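Local atomic coordinates of chitinase (Paenibacillus sp. FPU-7, PDB entry 5GZT), a protein that probably hydrolyses internal beta-1,4 linkages between N-acetylglucosamine units in chitin and chitodextrins, as an endo-acting member of glycoside hydrolase family 18. Residues P84-N89 against A105-A110; A37-L42 against A63-T68; V76-S81 against E94-A99; S144-A149 against D159-G164. All blocks are in the same frame, centred on the assembly; numbering follows the deposited sequence.

Contact 1 (P84-N89 against A105-A110). With FMT (formic acid), chain K.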
loop_
_atom_site.group_PDB
_atom_site.type_symbol
_atom_site.label_atom_id
_atom_site.label_comp_id
_atom_site.label_asym_id
_atom_site.label_seq_id
_atom_site.Cartn_x
_atom_site.Cartn_y
_atom_site.Cartn_z
ATOM N N PRO B 84 -17.318 61.892 -30.872
ATOM C CA PRO B 84 -16.214 61.353 -31.611
ATOM C C PRO B 84 -16.588 59.999 -32.263
ATOM O O PRO B 84 -17.380 59.278 -31.702
ATOM C CB PRO B 84 -15.119 61.197 -30.543
ATOM C CG PRO B 84 -15.844 61.020 -29.241
ATOM C CD PRO B 84 -17.158 61.711 -29.402
ATOM N N GLN B 85 -16.055 59.747 -33.459
ATOM C CA GLN B 85 -15.994 58.439 -34.055
ATOM C C GLN B 85 -14.546 58.075 -34.288
ATOM O O GLN B 85 -13.816 58.851 -34.906
ATOM C CB GLN B 85 -16.705 58.413 -35.396
ATOM C CG GLN B 85 -16.695 57.019 -36.043
ATOM C CD GLN B 85 -17.760 56.913 -37.120
ATOM O OE1 GLN B 85 -18.901 57.379 -36.946
ATOM N NE2 GLN B 85 -17.403 56.321 -38.244
ATOM N N LEU B 86 -14.169 56.866 -33.833
ATOM C CA LEU B 86 -12.874 56.225 -34.082
ATOM C C LEU B 86 -13.138 55.075 -35.047
ATOM O O LEU B 86 -13.958 54.143 -34.758
ATOM C CB LEU B 86 -12.227 55.716 -32.783
ATOM C CG LEU B 86 -10.934 54.968 -32.966
ATOM C CD1 LEU B 86 -9.900 55.923 -33.502
ATOM C CD2 LEU B 86 -10.397 54.286 -31.747
ATOM N N ASN B 87 -12.490 55.163 -36.216
ATOM C CA ASN B 87 -12.455 54.034 -37.184
ATOM C C ASN B 87 -11.180 53.279 -36.982
ATOM O O ASN B 87 -10.095 53.865 -37.061
ATOM C CB ASN B 87 -12.531 54.517 -38.653
ATOM C CG ASN B 87 -13.960 54.693 -39.114
ATOM O OD1 ASN B 87 -14.597 53.803 -39.768
ATOM N ND2 ASN B 87 -14.499 55.791 -38.721
ATOM N N VAL B 88 -11.286 51.976 -36.775
ATOM C CA VAL B 88 -10.124 51.156 -36.731
ATOM C C VAL B 88 -10.295 50.202 -37.910
ATOM O O VAL B 88 -11.179 49.335 -37.935
ATOM C CB VAL B 88 -10.000 50.404 -35.420
ATOM C CG1 VAL B 88 -8.614 49.729 -35.361
ATOM C CG2 VAL B 88 -10.244 51.362 -34.231
ATOM N N ASN B 89 -9.407 50.360 -38.869
ATOM C CA ASN B 89 -9.515 49.696 -40.174
ATOM C C ASN B 89 -8.734 48.429 -40.279
ATOM O O ASN B 89 -9.084 47.574 -41.114
ATOM C CB ASN B 89 -9.052 50.666 -41.256
ATOM C CG ASN B 89 -10.112 51.641 -41.637
ATOM O OD1 ASN B 89 -11.156 51.775 -40.988
ATOM N ND2 ASN B 89 -9.888 52.287 -42.757
ATOM N N ALA B 105 -20.161 58.579 -28.387
ATOM C CA ALA B 105 -18.999 57.946 -29.038
ATOM C C ALA B 105 -19.422 56.782 -30.008
ATOM O O ALA B 105 -20.377 56.059 -29.718
ATOM C CB ALA B 105 -18.005 57.426 -28.008
ATOM N N VAL B 106 -18.750 56.658 -31.160
ATOM C CA VAL B 106 -18.953 55.469 -32.029
ATOM C C VAL B 106 -17.604 54.921 -32.317
ATOM O O VAL B 106 -16.695 55.701 -32.683
ATOM C CB VAL B 106 -19.592 55.863 -33.401
ATOM C CG1 VAL B 106 -19.687 54.645 -34.347
ATOM C CG2 VAL B 106 -20.964 56.514 -33.166
ATOM N N ILE B 107 -17.493 53.590 -32.227
ATOM C CA ILE B 107 -16.251 52.921 -32.457
ATOM C C ILE B 107 -16.575 51.922 -33.585
ATOM O O ILE B 107 -17.446 51.052 -33.406
ATOM C CB ILE B 107 -15.773 52.118 -31.258
ATOM C CG1 ILE B 107 -15.659 52.973 -29.985
ATOM C CG2 ILE B 107 -14.434 51.518 -31.595
ATOM C CD1 ILE B 107 -14.495 53.986 -29.961
ATOM N N VAL B 108 -15.863 52.027 -34.712
ATOM C CA VAL B 108 -16.121 51.140 -35.895
ATOM C C VAL B 108 -14.924 50.233 -36.033
ATOM O O VAL B 108 -13.782 50.741 -36.328
ATOM C CB VAL B 108 -16.296 51.917 -37.199
ATOM C CG1 VAL B 108 -16.764 50.953 -38.326
ATOM C CG2 VAL B 108 -17.202 53.139 -37.000
ATOM N N LEU B 109 -15.131 48.927 -35.803
ATOM C CA LEU B 109 -14.036 47.997 -35.839
ATOM C C LEU B 109 -14.214 47.154 -37.069
ATOM O O LEU B 109 -15.148 46.333 -37.129
ATOM C CB LEU B 109 -14.022 47.069 -34.597
ATOM C CG LEU B 109 -13.944 47.764 -33.210
ATOM C CD1 LEU B 109 -13.781 46.702 -32.149
ATOM C CD2 LEU B 109 -12.769 48.737 -33.123
ATOM N N ALA B 110 -13.279 47.301 -38.009
ATOM C CA ALA B 110 -13.310 46.578 -39.297
ATOM C C ALA B 110 -13.070 45.087 -39.022
ATOM O O ALA B 110 -12.547 44.739 -37.960
ATOM C CB ALA B 110 -12.269 47.163 -40.297
HETATM C C FMT K . -6.720 50.656 -44.553
HETATM O O1 FMT K . -7.203 51.787 -44.369
HETATM O O2 FMT K . -6.113 49.946 -43.574
#
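Q85 lies beside V106 on neighbouring parallel strands, 85-89 and 106-109, and illustrates how the stem of a long polar residue can cover aliphatic neighbours. Its CB is 3.8 Å from V106 O. With CG anti to the backbone N (chi1 -178°), that atom comes within 4.0 Å of V108 CG2. Q85 CD follows at 3.8 Å from V108 CG2 and also nears V106 CG1, and the amide group beyond stays next to the two valines. An alanine at Q85 would probably leave V106 CG1 and V108 CG2 without this cover and open a gap along their face. On the other face of the sheet V88 CG2 meets L109 CD2 at 3.8 Å, while L86 CB meets the tip of I107. Five backbone hydrogen bonds join the strands; the straightest runs from V88 N to V108 O over 2.8 Å, with an N-H...O angle of 176°. At the far end N89 ND2 donates to O1 of a formic acid molecule. Strand 67-70 continues the sheet beyond N87, and Q125 of strand 125-127 continues it beyond I107, while L86, V88 and I107 face strand 92-98 in the opposing sheet.

Contact 2 (A37-L42 against A63-T68). With FMT (formic acid), chain K.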
loop_
_atom_site.group_PDB
_atom_site.type_symbol
_atom_site.label_atom_id
_atom_site.label_comp_id
_atom_site.label_asym_id
_atom_site.label_seq_id
_atom_site.Cartn_x
_atom_site.Cartn_y
_atom_site.Cartn_z
ATOM N N ALA B 37 -6.094 66.121 -32.400
ATOM C CA ALA B 37 -7.000 67.261 -32.346
ATOM C C ALA B 37 -7.463 67.598 -33.756
ATOM O O ALA B 37 -7.927 68.715 -34.012
ATOM C CB ALA B 37 -6.303 68.470 -31.714
ATOM N N GLY B 38 -7.316 66.651 -34.675
ATOM C CA GLY B 38 -7.937 66.799 -35.967
ATOM C C GLY B 38 -8.058 65.503 -36.728
ATOM O O GLY B 38 -7.863 64.426 -36.183
ATOM N N SER B 39 -8.390 65.654 -38.004
ATOM C CA SER B 39 -8.641 64.573 -38.903
ATOM C C SER B 39 -7.334 63.978 -39.368
ATOM O O SER B 39 -6.366 64.701 -39.697
ATOM C CB SER B 39 -9.493 65.049 -40.059
ATOM O OG SER B 39 -10.735 65.486 -39.534
ATOM N N VAL B 40 -7.299 62.650 -39.347
ATOM C CA VAL B 40 -6.058 61.905 -39.480
ATOM C C VAL B 40 -6.274 60.407 -39.834
ATOM O O VAL B 40 -7.316 59.830 -39.535
ATOM C CB VAL B 40 -5.220 62.026 -38.194
ATOM C CG1 VAL B 40 -5.841 61.186 -37.049
ATOM C CG2 VAL B 40 -3.769 61.624 -38.430
ATOM N N LYS B 41 -5.265 59.789 -40.444
ATOM C CA LYS B 41 -5.233 58.350 -40.606
ATOM C C LYS B 41 -3.833 57.848 -40.320
ATOM O O LYS B 41 -2.903 58.196 -41.034
ATOM C CB LYS B 41 -5.735 57.974 -42.002
ATOM C CG LYS B 41 -5.598 56.507 -42.400
ATOM C CD LYS B 41 -6.540 56.233 -43.572
ATOM C CE LYS B 41 -6.224 54.967 -44.327
ATOM N NZ LYS B 41 -5.889 53.809 -43.466
ATOM N N LEU B 42 -3.664 57.071 -39.248
ATOM C CA LEU B 42 -2.378 56.461 -38.940
ATOM C C LEU B 42 -2.400 55.146 -39.642
ATOM O O LEU B 42 -3.433 54.421 -39.633
ATOM C CB LEU B 42 -2.148 56.250 -37.442
ATOM C CG LEU B 42 -2.361 57.495 -36.564
ATOM C CD1 LEU B 42 -1.833 57.292 -35.144
ATOM C CD2 LEU B 42 -1.763 58.778 -37.134
ATOM N N ALA B 63 -15.867 68.651 -34.104
ATOM C CA ALA B 63 -17.035 67.912 -34.487
ATOM C C ALA B 63 -16.822 67.292 -35.901
ATOM O O ALA B 63 -16.076 67.849 -36.720
ATOM C CB ALA B 63 -18.244 68.830 -34.471
ATOM N N ASN B 64 -17.413 66.104 -36.112
ATOM C CA ASN B 64 -17.287 65.277 -37.336
ATOM C C ASN B 64 -15.870 65.094 -37.870
ATOM O O ASN B 64 -15.702 64.870 -39.059
ATOM C CB ASN B 64 -18.185 65.848 -38.456
ATOM C CG ASN B 64 -19.662 65.878 -38.083
ATOM O OD1 ASN B 64 -20.277 64.851 -37.788
ATOM N ND2 ASN B 64 -20.250 67.060 -38.144
ATOM N N ALA B 65 -14.843 65.193 -37.026
ATOM C CA ALA B 65 -13.482 64.909 -37.480
ATOM C C ALA B 65 -13.367 63.394 -37.878
ATOM O O ALA B 65 -14.013 62.561 -37.263
ATOM C CB ALA B 65 -12.468 65.233 -36.392
ATOM N N LYS B 66 -12.555 63.056 -38.894
ATOM C CA LYS B 66 -12.382 61.695 -39.329
ATOM C C LYS B 66 -11.091 61.175 -38.763
ATOM O O LYS B 66 -10.008 61.709 -39.056
ATOM C CB LYS B 66 -12.375 61.573 -40.844
ATOM C CG LYS B 66 -13.667 60.982 -41.387
ATOM C CD LYS B 66 -13.643 60.833 -42.905
ATOM C CE LYS B 66 -12.701 59.733 -43.387
ATOM N NZ LYS B 66 -13.020 58.391 -42.813
ATOM N N VAL B 67 -11.183 60.101 -37.987
ATOM C CA VAL B 67 -9.994 59.604 -37.306
ATOM C C VAL B 67 -9.940 58.137 -37.584
ATOM O O VAL B 67 -10.855 57.404 -37.189
ATOM C CB VAL B 67 -10.082 59.870 -35.767
ATOM C CG1 VAL B 67 -8.883 59.243 -35.051
ATOM C CG2 VAL B 67 -10.167 61.385 -35.498
ATOM N N THR B 68 -8.900 57.686 -38.265
ATOM C CA THR B 68 -8.788 56.249 -38.491
ATOM C C THR B 68 -7.419 55.688 -38.283
ATOM O O THR B 68 -6.449 56.342 -38.552
ATOM C CB THR B 68 -9.548 55.725 -39.762
ATOM O OG1 THR B 68 -8.831 54.716 -40.477
ATOM C CG2 THR B 68 -10.024 56.746 -40.622
HETATM C C FMT K . -6.720 50.656 -44.553
HETATM O O1 FMT K . -7.203 51.787 -44.369
HETATM O O2 FMT K . -6.113 49.946 -43.574
#
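S39 meets K66 where the regular exchange of backbone bonds gives way to a side chain. K66 N donates to S39 OG over 3.1 Å, the hydroxyl taking the place that the carbonyl of G38 would fill in an unbroken parallel pairing. S39 OG is put there by a first torsion that sets it beside its own backbone N (chi1 -62°). The remaining polar bonds are between main chains: V40 N donates to K66 O at 2.9 Å, T68 N to V40 O, and L42 N to T68 O. Apolar contact is slighter, V40 CG1 touching V67 CG1 at 4.1 Å as the two side chains cross obliquely. The third kind is a side-chain hydrogen bond to a bound small molecule. The K41 chain passes T68 with CD 4.1 Å from OG1, then bends at its end so that NZ donates to formic acid O1 at 2.6 Å; S70 OG and N89 ND2 bind the same small molecule. An alanine in place of K41 would probably deprive this acid of one of its hydrogen-bond donors and uncover T68 OG1 on that side. Parallel, in-register strands from successive turns of the chain, stacked into a continuous wall, are the hallmark of a parallel beta-helix.

Contact 3 (V76-S81 against E94-A99)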
loop_
_atom_site.group_PDB
_atom_site.type_symbol
_atom_site.label_atom_id
_atom_site.label_comp_id
_atom_site.label_asym_id
_atom_site.label_seq_id
_atom_site.Cartn_x
_atom_site.Cartn_y
_atom_site.Cartn_z
ATOM N N VAL B 76 -5.199 53.191 -26.659
ATOM C CA VAL B 76 -5.873 54.169 -27.483
ATOM C C VAL B 76 -7.034 54.652 -26.670
ATOM O O VAL B 76 -7.868 53.850 -26.260
ATOM C CB VAL B 76 -6.438 53.558 -28.762
ATOM C CG1 VAL B 76 -7.226 54.609 -29.565
ATOM C CG2 VAL B 76 -5.328 52.937 -29.544
ATOM N N ASP B 77 -7.135 55.965 -26.601
ATOM C CA ASP B 77 -7.979 56.669 -25.706
ATOM C C ASP B 77 -8.864 57.665 -26.402
ATOM O O ASP B 77 -8.321 58.624 -26.981
ATOM C CB ASP B 77 -7.044 57.472 -24.787
ATOM C CG ASP B 77 -7.196 57.104 -23.411
ATOM O OD1 ASP B 77 -6.746 55.981 -23.029
ATOM O OD2 ASP B 77 -7.820 57.950 -22.773
ATOM N N VAL B 78 -10.182 57.527 -26.276
ATOM C CA VAL B 78 -11.110 58.434 -26.905
ATOM C C VAL B 78 -11.630 59.291 -25.753
ATOM O O VAL B 78 -12.436 58.826 -24.939
ATOM C CB VAL B 78 -12.251 57.685 -27.587
ATOM C CG1 VAL B 78 -13.167 58.618 -28.304
ATOM C CG2 VAL B 78 -11.711 56.585 -28.473
ATOM N N ALA B 79 -11.209 60.565 -25.739
ATOM C CA ALA B 79 -11.433 61.480 -24.623
ATOM C C ALA B 79 -11.833 62.828 -25.219
ATOM O O ALA B 79 -11.109 63.835 -25.088
ATOM C CB ALA B 79 -10.120 61.585 -23.831
ATOM N N ALA B 80 -12.937 62.832 -25.953
ATOM C CA ALA B 80 -13.261 63.974 -26.796
ATOM C C ALA B 80 -14.756 64.116 -26.785
ATOM O O ALA B 80 -15.482 63.168 -27.115
ATOM C CB ALA B 80 -12.689 63.773 -28.213
ATOM N N SER B 81 -15.234 65.278 -26.311
ATOM C CA SER B 81 -16.696 65.547 -26.182
ATOM C C SER B 81 -17.442 65.801 -27.488
ATOM O O SER B 81 -18.697 65.727 -27.529
ATOM C CB SER B 81 -16.952 66.724 -25.195
ATOM O OG SER B 81 -16.441 67.952 -25.716
ATOM N N GLU B 94 -4.256 47.085 -27.854
ATOM C CA GLU B 94 -4.249 46.372 -26.513
ATOM C C GLU B 94 -5.387 46.851 -25.626
ATOM O O GLU B 94 -6.150 46.076 -25.095
ATOM C CB GLU B 94 -2.906 46.549 -25.782
ATOM C CG GLU B 94 -1.800 45.574 -26.198
ATOM C CD GLU B 94 -0.359 46.059 -25.849
ATOM O OE1 GLU B 94 -0.163 46.976 -25.019
ATOM O OE2 GLU B 94 0.594 45.508 -26.432
ATOM N N ARG B 95 -5.507 48.135 -25.481
ATOM C CA ARG B 95 -6.506 48.662 -24.579
ATOM C C ARG B 95 -7.106 49.888 -25.230
ATOM O O ARG B 95 -6.440 50.884 -25.502
ATOM C CB ARG B 95 -5.909 48.920 -23.164
ATOM C CG ARG B 95 -5.421 47.644 -22.429
ATOM C CD ARG B 95 -4.421 47.863 -21.248
ATOM N NE ARG B 95 -3.336 48.764 -21.650
ATOM C CZ ARG B 95 -2.172 48.394 -22.220
ATOM N NH1 ARG B 95 -1.848 47.141 -22.445
ATOM N NH2 ARG B 95 -1.332 49.309 -22.580
ATOM N N LEU B 96 -8.391 49.800 -25.481
ATOM C CA LEU B 96 -9.066 50.937 -26.070
ATOM C C LEU B 96 -10.003 51.396 -24.997
ATOM O O LEU B 96 -10.770 50.576 -24.464
ATOM C CB LEU B 96 -9.847 50.490 -27.312
ATOM C CG LEU B 96 -10.807 51.412 -28.056
ATOM C CD1 LEU B 96 -10.342 52.802 -28.316
ATOM C CD2 LEU B 96 -11.145 50.755 -29.416
ATOM N N THR B 97 -10.027 52.699 -24.741
ATOM C CA THR B 97 -10.808 53.243 -23.649
ATOM C C THR B 97 -11.612 54.383 -24.154
ATOM O O THR B 97 -11.062 55.268 -24.799
ATOM C CB THR B 97 -9.859 53.692 -22.479
ATOM O OG1 THR B 97 -9.194 52.537 -21.921
ATOM C CG2 THR B 97 -10.671 54.423 -21.392
ATOM N N VAL B 98 -12.924 54.370 -23.857
ATOM C CA VAL B 98 -13.785 55.420 -24.268
ATOM C C VAL B 98 -14.175 56.151 -22.965
ATOM O O VAL B 98 -14.832 55.598 -22.087
ATOM C CB VAL B 98 -15.008 54.878 -25.018
ATOM C CG1 VAL B 98 -15.807 56.030 -25.529
ATOM C CG2 VAL B 98 -14.568 53.930 -26.170
ATOM N N ALA B 99 -13.789 57.414 -22.882
ATOM C CA ALA B 99 -13.935 58.204 -21.654
ATOM C C ALA B 99 -15.324 58.706 -21.477
ATOM O O ALA B 99 -16.080 58.864 -22.451
ATOM C CB ALA B 99 -12.964 59.407 -21.700
HETATM O O HOH W 1 -6.539 53.049 -23.240
#
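V76 and V78 use both their backbone polar atoms on residues R95 to A99. V76 N donates to R95 O at 2.9 Å, and V76 O accepts from T97 N. Two residues on, V78 N reaches T97 O at 2.8 Å with an almost straight N-H...O angle of 174°, and V78 O accepts from A99 N; a weak bond from S102 OG also falls on this last oxygen. Such alternation, with one residue of each pair bonded to the residues before and after its opposite number, is parallel beta pairing, here between adjacent turns of a parallel beta-helix. The outward D77 and T97 lie side by side and share a water molecule, 2.9 Å from D77 OD1 and 3.0 Å from T97 OG1. The same water stands 3.1 Å from R95 O, which accepts from V76 N and may also take a proton from the water; further acceptors nearby compete for its protons, so no single pattern is certain. In one of its two conformers R95 forms a salt bridge to D75 through NH2. On the inward face L96 CG is anti to its backbone N (chi1 172°), and CD1 beyond it touches V76 CG1 at 3.8 Å and V78 CG2 at 4.0 Å.

Contact 4 (S144-A149 against D159-G164)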
loop_
_atom_site.group_PDB
_atom_site.type_symbol
_atom_site.label_atom_id
_atom_site.label_comp_id
_atom_site.label_asym_id
_atom_site.label_seq_id
_atom_site.Cartn_x
_atom_site.Cartn_y
_atom_site.Cartn_z
ATOM N N SER B 144 -24.424 50.297 -23.713
ATOM C CA SER B 144 -23.602 50.233 -24.926
ATOM C C SER B 144 -24.077 49.070 -25.847
ATOM O O SER B 144 -24.704 48.118 -25.380
ATOM C CB SER B 144 -22.129 50.084 -24.593
ATOM O OG SER B 144 -21.604 51.328 -24.091
ATOM N N SER B 145 -23.817 49.212 -27.142
ATOM C CA SER B 145 -24.200 48.208 -28.166
ATOM C C SER B 145 -23.013 47.762 -29.008
ATOM O O SER B 145 -22.089 48.550 -29.354
ATOM C CB SER B 145 -25.298 48.734 -29.080
ATOM O OG SER B 145 -24.907 49.956 -29.661
ATOM N N PHE B 146 -23.019 46.472 -29.304
ATOM C CA PHE B 146 -22.011 45.844 -30.157
ATOM C C PHE B 146 -22.709 45.167 -31.343
ATOM O O PHE B 146 -23.631 44.411 -31.139
ATOM C CB PHE B 146 -21.331 44.789 -29.409
ATOM C CG PHE B 146 -20.493 45.288 -28.316
ATOM C CD1 PHE B 146 -21.055 45.510 -27.044
ATOM C CD2 PHE B 146 -19.123 45.469 -28.504
ATOM C CE1 PHE B 146 -20.236 45.931 -25.995
ATOM C CE2 PHE B 146 -18.345 45.899 -27.452
ATOM C CZ PHE B 146 -18.898 46.090 -26.209
ATOM N N GLU B 147 -22.294 45.477 -32.558
ATOM C CA GLU B 147 -22.856 44.726 -33.742
ATOM C C GLU B 147 -22.356 43.292 -33.689
ATOM O O GLU B 147 -23.108 42.409 -33.960
ATOM C CB GLU B 147 -22.510 45.374 -35.069
ATOM C CG GLU B 147 -23.327 46.620 -35.330
ATOM C CD GLU B 147 -22.987 47.289 -36.649
ATOM O OE1 GLU B 147 -22.025 46.855 -37.347
ATOM O OE2 GLU B 147 -23.678 48.275 -36.980
ATOM N N SER B 148 -21.116 43.077 -33.273
ATOM C CA SER B 148 -20.689 41.723 -32.995
ATOM C C SER B 148 -20.200 41.602 -31.544
ATOM O O SER B 148 -19.384 42.400 -31.061
ATOM C CB SER B 148 -19.682 41.207 -34.037
ATOM O OG SER B 148 -18.439 41.827 -33.990
ATOM N N ALA B 149 -20.744 40.591 -30.872
ATOM C CA ALA B 149 -20.536 40.381 -29.456
ATOM C C ALA B 149 -19.083 40.305 -29.106
ATOM O O ALA B 149 -18.321 39.693 -29.833
ATOM C CB ALA B 149 -21.260 39.127 -28.976
ATOM N N ASP B 159 -24.463 43.537 -17.950
ATOM C CA ASP B 159 -25.736 42.946 -18.339
ATOM C C ASP B 159 -26.653 43.881 -19.073
ATOM O O ASP B 159 -27.718 43.452 -19.618
ATOM C CB ASP B 159 -26.519 42.416 -17.122
ATOM C CG ASP B 159 -25.864 41.282 -16.439
ATOM O OD1 ASP B 159 -25.204 40.444 -17.076
ATOM O OD2 ASP B 159 -26.044 41.203 -15.212
ATOM N N SER B 160 -26.265 45.150 -19.103
ATOM C CA SER B 160 -26.990 46.149 -19.877
ATOM C C SER B 160 -26.646 46.271 -21.368
ATOM O O SER B 160 -27.297 47.056 -22.096
ATOM C CB SER B 160 -26.740 47.541 -19.249
ATOM O OG SER B 160 -25.430 48.066 -19.606
ATOM N N VAL B 161 -25.599 45.648 -21.823
ATOM C CA VAL B 161 -25.162 45.910 -23.202
ATOM C C VAL B 161 -26.008 45.039 -24.147
ATOM O O VAL B 161 -26.500 43.979 -23.770
ATOM C CB VAL B 161 -23.652 45.676 -23.445
ATOM C CG1 VAL B 161 -22.821 46.460 -22.443
ATOM C CG2 VAL B 161 -23.282 44.221 -23.378
ATOM N N THR B 162 -26.224 45.546 -25.342
ATOM C CA THR B 162 -26.885 44.767 -26.401
ATOM C C THR B 162 -25.873 44.295 -27.454
ATOM O O THR B 162 -24.844 44.932 -27.697
ATOM C CB THR B 162 -27.982 45.539 -27.060
ATOM O OG1 THR B 162 -27.478 46.823 -27.429
ATOM C CG2 THR B 162 -29.199 45.618 -26.122
ATOM N N THR B 163 -26.179 43.149 -28.047
ATOM C CA THR B 163 -25.329 42.542 -29.050
ATOM C C THR B 163 -26.094 41.985 -30.286
ATOM O O THR B 163 -27.316 41.763 -30.248
ATOM C CB THR B 163 -24.604 41.346 -28.426
ATOM O OG1 THR B 163 -25.582 40.401 -28.066
ATOM C CG2 THR B 163 -23.768 41.707 -27.178
ATOM N N GLY B 164 -25.331 41.687 -31.349
ATOM C CA GLY B 164 -25.832 40.894 -32.509
ATOM C C GLY B 164 -26.752 41.816 -33.265
ATOM O O GLY B 164 -26.823 43.011 -32.922
HETATM O O HOH W 2 -25.985 45.696 -31.578
#
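F146 presents the edge of its ring to V161, CE1 lying 4.3 Å from V161 CB. The carbonyl oxygen of T162 comes to the same edge in the plane of the ring, 3.9 Å from CD1. The first torsion, chi1 -68°, places CG beside the backbone N and anti to the carbonyl carbon, so the ring starts out on the side of its own N-H, which is bonded to that very oxygen. F146 N donates to T162 O at 2.9 Å, the donor tilted from the carbonyl plane, and T162 N donates to S144 O at 3.0 Å. These two bonds fix the parallel pairing of S145 with T162. Beyond them the pairing slackens: G164 N reaches F146 O only weakly, over 3.2 Å and with an N-H...O angle of 126°. A water molecule makes up part of the difference, donating to F146 O at 2.7 Å and also to G164 O. On the outer face T162 OG1 rests against S145 CB at 3.3 Å. Past the strand end, A149 CB meets T163 CG2 at 4.0 Å, an apolar touch near the surface. Within its chain, strand 162-163 is the outermost of the sheet, closing one end of a parallel beta-helix. On its other side strand 145-146 is bonded to T124 and I126, and S144 OG is held by G141 O and T124 N. The ring of F146 packs inward on L118 and L120 of strand 114-120 and on A135 of strand 131-137, while V161 leans on V137.

Contacts 1, 2 and 4 belong to one parallel sheet and contact 3 to the sheet facing it. Contacts 1 and 2, with centres 11 Å apart, are joined by a probable hydrogen bond from N87 N to V67 O (2.9 Å), and both bind the same formic acid. Contact 3 is also centred 11 Å from contact 1, but meets it across the interior, L86 CD2 lying 3.7 Å from L96 CD1; their segments alternate along the chain, because strands of the two sheets follow each other in turn. Contact 4 sits further along, its centre 15 Å from that of contact 1, without touching. A sodium ion, with a site formed by E44, T50, F52 and S72, lies about 9 Å from the side chain of L42 and about 10 Å from that of V76.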